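Local coordinates for sulfatase (Bacteroides fragilis CAG:558, PDB 6USS), which probably hydrolyses aryl sulfate esters as a calcium-dependent gut bacterial sulfatase, captured here with its catalytic nucleophile position substituted, at residues I452-E456 and N457-E461; N473-A476 and A477-P480. The protein carries 1 engineered substitution. All coordinates share one frame; numbering follows the deposited sequence.

Interaction 1. Residues I452-E456 and N457-E461; sequences IYYYE and NGKKE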
loop_
_atom_site.group_PDB
_atom_site.type_symbol
_atom_site.label_atom_id
_atom_site.label_comp_id
_atom_site.label_asym_id
_atom_site.label_seq_id
_atom_site.Cartn_x
_atom_site.Cartn_y
_atom_site.Cartn_z
ATOM N N ILE A 452 -38.897 -12.503 -7.376
ATOM C CA ILE A 452 -38.037 -13.288 -6.499
ATOM C C ILE A 452 -38.334 -14.760 -6.740
ATOM O O ILE A 452 -39.503 -15.185 -6.717
ATOM C CB ILE A 452 -38.240 -12.923 -5.018
ATOM C CG1 ILE A 452 -38.014 -11.428 -4.789
ATOM C CG2 ILE A 452 -37.317 -13.746 -4.140
ATOM C CD1 ILE A 452 -38.518 -10.938 -3.445
ATOM N N TYR A 453 -37.281 -15.532 -6.988
ATOM C CA TYR A 453 -37.380 -16.967 -7.192
ATOM C C TYR A 453 -36.652 -17.680 -6.067
ATOM O O TYR A 453 -35.525 -17.309 -5.722
ATOM C CB TYR A 453 -36.774 -17.359 -8.529
ATOM C CG TYR A 453 -36.552 -18.846 -8.698
ATOM C CD1 TYR A 453 -37.634 -19.730 -8.817
ATOM C CD2 TYR A 453 -35.257 -19.368 -8.775
ATOM C CE1 TYR A 453 -37.425 -21.099 -8.997
ATOM C CE2 TYR A 453 -35.040 -20.740 -8.961
ATOM C CZ TYR A 453 -36.127 -21.600 -9.073
ATOM O OH TYR A 453 -35.929 -22.960 -9.256
ATOM N N TYR A 454 -37.288 -18.701 -5.503
ATOM C CA TYR A 454 -36.759 -19.400 -4.339
ATOM C C TYR A 454 -36.237 -20.761 -4.782
ATOM O O TYR A 454 -37.018 -21.632 -5.190
ATOM C CB TYR A 454 -37.826 -19.539 -3.261
ATOM C CG TYR A 454 -38.257 -18.227 -2.631
ATOM C CD1 TYR A 454 -39.118 -17.360 -3.303
ATOM C CD2 TYR A 454 -37.807 -17.852 -1.361
ATOM C CE1 TYR A 454 -39.527 -16.168 -2.736
ATOM C CE2 TYR A 454 -38.225 -16.655 -0.775
ATOM C CZ TYR A 454 -39.091 -15.818 -1.469
ATOM O OH TYR A 454 -39.517 -14.626 -0.912
ATOM N N TYR A 455 -34.911 -20.937 -4.689
ATOM C CA TYR A 455 -34.277 -22.184 -5.095
ATOM C C TYR A 455 -34.821 -23.374 -4.326
ATOM O O TYR A 455 -34.852 -24.485 -4.861
ATOM C CB TYR A 455 -32.768 -22.106 -4.879
ATOM C CG TYR A 455 -32.018 -21.239 -5.849
ATOM C CD1 TYR A 455 -31.791 -21.662 -7.140
ATOM C CD2 TYR A 455 -31.515 -20.007 -5.469
ATOM C CE1 TYR A 455 -31.090 -20.895 -8.034
ATOM C CE2 TYR A 455 -30.803 -19.219 -6.369
ATOM C CZ TYR A 455 -30.594 -19.683 -7.646
ATOM O OH TYR A 455 -29.904 -18.945 -8.566
ATOM N N GLU A 456 -35.224 -23.174 -3.067
ATOM C CA GLU A 456 -35.487 -24.323 -2.209
ATOM C C GLU A 456 -36.742 -25.076 -2.639
ATOM O O GLU A 456 -36.795 -26.307 -2.507
ATOM C CB GLU A 456 -35.580 -23.899 -0.734
ATOM C CG GLU A 456 -35.292 -25.048 0.252
ATOM C CD GLU A 456 -35.489 -24.677 1.730
ATOM O OE1 GLU A 456 -35.289 -23.489 2.091
ATOM O OE2 GLU A 456 -35.821 -25.590 2.534
ATOM N N ASN A 457 -37.750 -24.376 -3.174
ATOM C CA ASN A 457 -38.948 -25.072 -3.622
ATOM C C ASN A 457 -39.533 -24.506 -4.910
ATOM O O ASN A 457 -40.674 -24.839 -5.236
ATOM C CB ASN A 457 -40.017 -25.043 -2.530
ATOM C CG ASN A 457 -40.474 -23.628 -2.206
ATOM O OD1 ASN A 457 -39.875 -22.651 -2.671
ATOM N ND2 ASN A 457 -41.540 -23.510 -1.411
ATOM N N GLY A 458 -38.804 -23.654 -5.639
ATOM C CA GLY A 458 -39.294 -23.100 -6.892
ATOM C C GLY A 458 -40.389 -22.060 -6.765
ATOM O O GLY A 458 -40.979 -21.669 -7.780
ATOM N N LYS A 459 -40.698 -21.617 -5.550
ATOM C CA LYS A 459 -41.717 -20.599 -5.354
ATOM C C LYS A 459 -41.295 -19.301 -6.038
ATOM O O LYS A 459 -40.118 -18.929 -6.016
ATOM C CB LYS A 459 -41.933 -20.386 -3.848
ATOM C CG LYS A 459 -42.846 -19.243 -3.459
ATOM C CD LYS A 459 -44.322 -19.672 -3.480
ATOM C CE LYS A 459 -45.264 -18.493 -3.170
ATOM N NZ LYS A 459 -46.598 -18.664 -3.833
ATOM N N LYS A 460 -42.255 -18.617 -6.661
ATOM C CA LYS A 460 -42.009 -17.315 -7.265
ATOM C C LYS A 460 -42.944 -16.271 -6.660
ATOM O O LYS A 460 -44.109 -16.559 -6.375
ATOM C CB LYS A 460 -42.178 -17.375 -8.790
ATOM C CG LYS A 460 -41.150 -18.280 -9.502
ATOM C CD LYS A 460 -41.303 -18.213 -11.031
ATOM C CE LYS A 460 -40.232 -19.020 -11.756
ATOM N NZ LYS A 460 -40.733 -19.632 -13.022
ATOM N N GLU A 461 -42.413 -15.066 -6.428
ATOM C CA GLU A 461 -43.177 -13.931 -5.915
ATOM C C GLU A 461 -42.969 -12.735 -6.835
ATOM O O GLU A 461 -41.838 -12.438 -7.240
ATOM C CB GLU A 461 -42.767 -13.562 -4.482
ATOM C CG GLU A 461 -43.139 -14.606 -3.456
ATOM C CD GLU A 461 -42.772 -14.210 -2.034
ATOM O OE1 GLU A 461 -41.824 -13.415 -1.850
ATOM O OE2 GLU A 461 -43.432 -14.709 -1.091
#

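Interaction 2. Residues N473-A476 and A477-P480; sequences NNLA and AQHP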
loop_
_atom_site.group_PDB
_atom_site.type_symbol
_atom_site.label_atom_id
_atom_site.label_comp_id
_atom_site.label_asym_id
_atom_site.label_seq_id
_atom_site.Cartn_x
_atom_site.Cartn_y
_atom_site.Cartn_z
ATOM N N ASN A 473 -48.254 -8.138 -1.217
ATOM C CA ASN A 473 -49.197 -8.711 -2.181
ATOM C C ASN A 473 -48.494 -9.358 -3.380
ATOM O O ASN A 473 -48.190 -8.695 -4.382
ATOM C CB ASN A 473 -50.187 -7.654 -2.651
ATOM C CG ASN A 473 -51.363 -8.272 -3.382
ATOM O OD1 ASN A 473 -51.588 -9.495 -3.317
ATOM N ND2 ASN A 473 -52.132 -7.436 -4.074
ATOM N N ASN A 474 -48.269 -10.669 -3.292
ATOM C CA ASN A 474 -47.717 -11.433 -4.404
ATOM C C ASN A 474 -48.722 -11.463 -5.553
ATOM O O ASN A 474 -49.838 -11.970 -5.399
ATOM C CB ASN A 474 -47.388 -12.842 -3.918
ATOM C CG ASN A 474 -46.818 -13.731 -4.997
ATOM O OD1 ASN A 474 -46.500 -13.277 -6.100
ATOM N ND2 ASN A 474 -46.661 -15.009 -4.673
ATOM N N LEU A 475 -48.330 -10.916 -6.702
ATOM C CA LEU A 475 -49.199 -10.807 -7.868
ATOM C C LEU A 475 -48.799 -11.765 -8.986
ATOM O O LEU A 475 -49.141 -11.529 -10.149
ATOM C CB LEU A 475 -49.200 -9.371 -8.394
ATOM C CG LEU A 475 -49.819 -8.280 -7.526
ATOM C CD1 LEU A 475 -49.331 -6.933 -7.990
ATOM C CD2 LEU A 475 -51.325 -8.348 -7.603
ATOM N N ALA A 476 -48.071 -12.836 -8.660
ATOM C CA ALA A 476 -47.671 -13.809 -9.674
ATOM C C ALA A 476 -48.885 -14.394 -10.396
ATOM O O ALA A 476 -48.926 -14.439 -11.631
ATOM C CB ALA A 476 -46.831 -14.921 -9.028
ATOM N N ALA A 477 -49.889 -14.841 -9.638
ATOM C CA ALA A 477 -51.074 -15.436 -10.244
ATOM C C ALA A 477 -51.778 -14.452 -11.172
ATOM O O ALA A 477 -52.311 -14.840 -12.219
ATOM C CB ALA A 477 -52.022 -15.922 -9.149
ATOM N N GLN A 478 -51.780 -13.172 -10.806
ATOM C CA GLN A 478 -52.457 -12.142 -11.584
ATOM C C GLN A 478 -51.731 -11.786 -12.882
ATOM O O GLN A 478 -52.341 -11.172 -13.765
ATOM C CB GLN A 478 -52.612 -10.878 -10.729
ATOM C CG GLN A 478 -53.937 -10.768 -9.998
ATOM C CD GLN A 478 -54.987 -10.042 -10.823
ATOM O OE1 GLN A 478 -54.657 -9.246 -11.712
ATOM N NE2 GLN A 478 -56.257 -10.309 -10.535
ATOM N N HIS A 479 -50.442 -12.121 -13.010
ATOM C CA HIS A 479 -49.636 -11.691 -14.155
ATOM C C HIS A 479 -48.702 -12.809 -14.597
ATOM O O HIS A 479 -47.475 -12.680 -14.551
ATOM C CB HIS A 479 -48.855 -10.430 -13.815
ATOM C CG HIS A 479 -49.725 -9.237 -13.607
ATOM N ND1 HIS A 479 -50.146 -8.834 -12.359
ATOM C CD2 HIS A 479 -50.267 -8.367 -14.490
ATOM C CE1 HIS A 479 -50.902 -7.758 -12.479
ATOM N NE2 HIS A 479 -50.992 -7.455 -13.762
ATOM N N PRO A 480 -49.262 -13.923 -15.064
ATOM C CA PRO A 480 -48.396 -15.028 -15.506
ATOM C C PRO A 480 -47.496 -14.628 -16.660
ATOM O O PRO A 480 -46.358 -15.105 -16.752
ATOM C CB PRO A 480 -49.405 -16.115 -15.902
ATOM C CG PRO A 480 -50.668 -15.340 -16.276
ATOM C CD PRO A 480 -50.687 -14.130 -15.398
#

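Interaction 1. Residues I452-E456 and N457-E461
Tyr454 reaches across the hairpin to Glu461, and each part of its side chain finds something on the returning strand. Its CB lies beside Lys459 O and Asn457 OD1. With CG anti to the carbonyl carbon (chi1 -67°), the ring runs along the hairpin, and Lys459 O meets the ring edge in plane, 3.3 Å from Tyr454 CD1. Further out, CE1 packs on Glu461 CG, and at the tip Tyr454 OH donates to Glu461 OE1 at 2.8 Å. The carboxylate stands almost upright to the ring, 83° between planes, and takes the hydroxyl from above its own plane. Tyrosine suits the place, spanning the distance with an apolar ring and ending in a donor; Tyr352 OH is a second partner of Glu461 OE1.

Tyr453, packed on Lys460 CG, brings its CE1 to 3.5 Å from Gly458 CA. At the bend, Tyr454 O accepts from Gly458 N at 2.7 Å, and Gly458 has the positive phi that glycine adopts easily. Asn457 OD1 takes Lys459 N in an Asx turn. Paired backbone hydrogen bonds between Ile452 and Glu461 complete an antiparallel beta hairpin, at the edge of the four-stranded sheet within this chain.

Interaction 2. Residues N473-A476 and A477-P480
Leu475 and His479 meet round a tight bend, with the carbonyl of the leucine directed at the edge of the imidazole. Leu475 O lies in the plane of the ring, 3.6 Å from His479 ND1, while Leu475 CB approaches the same nitrogen at 4.1 Å. Chi1 of -67° sets CG of His479 beside its own backbone N, and chi2 of 96° rotates the ring until its ND1 edge faces the leucine. The imidazole also meets the ring of Trp449, the two planes inclined at about 55°, and touches Leu462; a flat aromatic group can therefore serve the turn and the neighbouring sheet together.

Leu475 also extends its branched end beside Gln478, CD2 coming to 4.2 Å from Gln478 CB. Gln478 then bends at chi2, and its amide leads away from the leucine. Gln478 CB lies 3.6 Å from Leu475 O.

Between these side chains the chain makes a type I beta turn from Ala476 to His479, closed by His479 N donating to Ala476 O at 3.1 Å. The donor lies well above the carbonyl plane. Ala476 and Ala477 occupy the first two positions of the turn with a single methyl each. Before the turn, Asn474 OD1 accepts from Ala476 N at 3.0 Å in an Asx turn, and also from Leu462 N, so this amide oxygen helps tie the loop to strand 460-464, alongside backbone bonding between Leu475 and Leu462.

His479 occupies the N-cap position and Pro480 begins helix 480-496, where a proline needs no amide hydrogen. The chemistry thus implies a junction shaped chiefly by main-chain polarity, with the Asn474 amide adding to it, and modest apolar contact between side chains guiding the loop into the helix.

Overall arrangement
Interaction 1 is partly buried, whereas interaction 2 is a surface contact; their centres are 14 Å apart and both lie away from the calcium site. The hairpin of 452-461 joins strands 449-454 and 460-464, and the loop of 473-480 leads from the latter strand into helix 480-496. They touch through Asn474, whose OD1 comes to 3.4 Å from Glu461 CA and whose ND2 makes a weak hydrogen bond to Lys460 O. Strand pairing and a tyrosine-carboxylate bond dominate the first; turn geometry dominates the second. An Asx turn occurs in each, at the hairpin bend in one and ahead of a helix in the other.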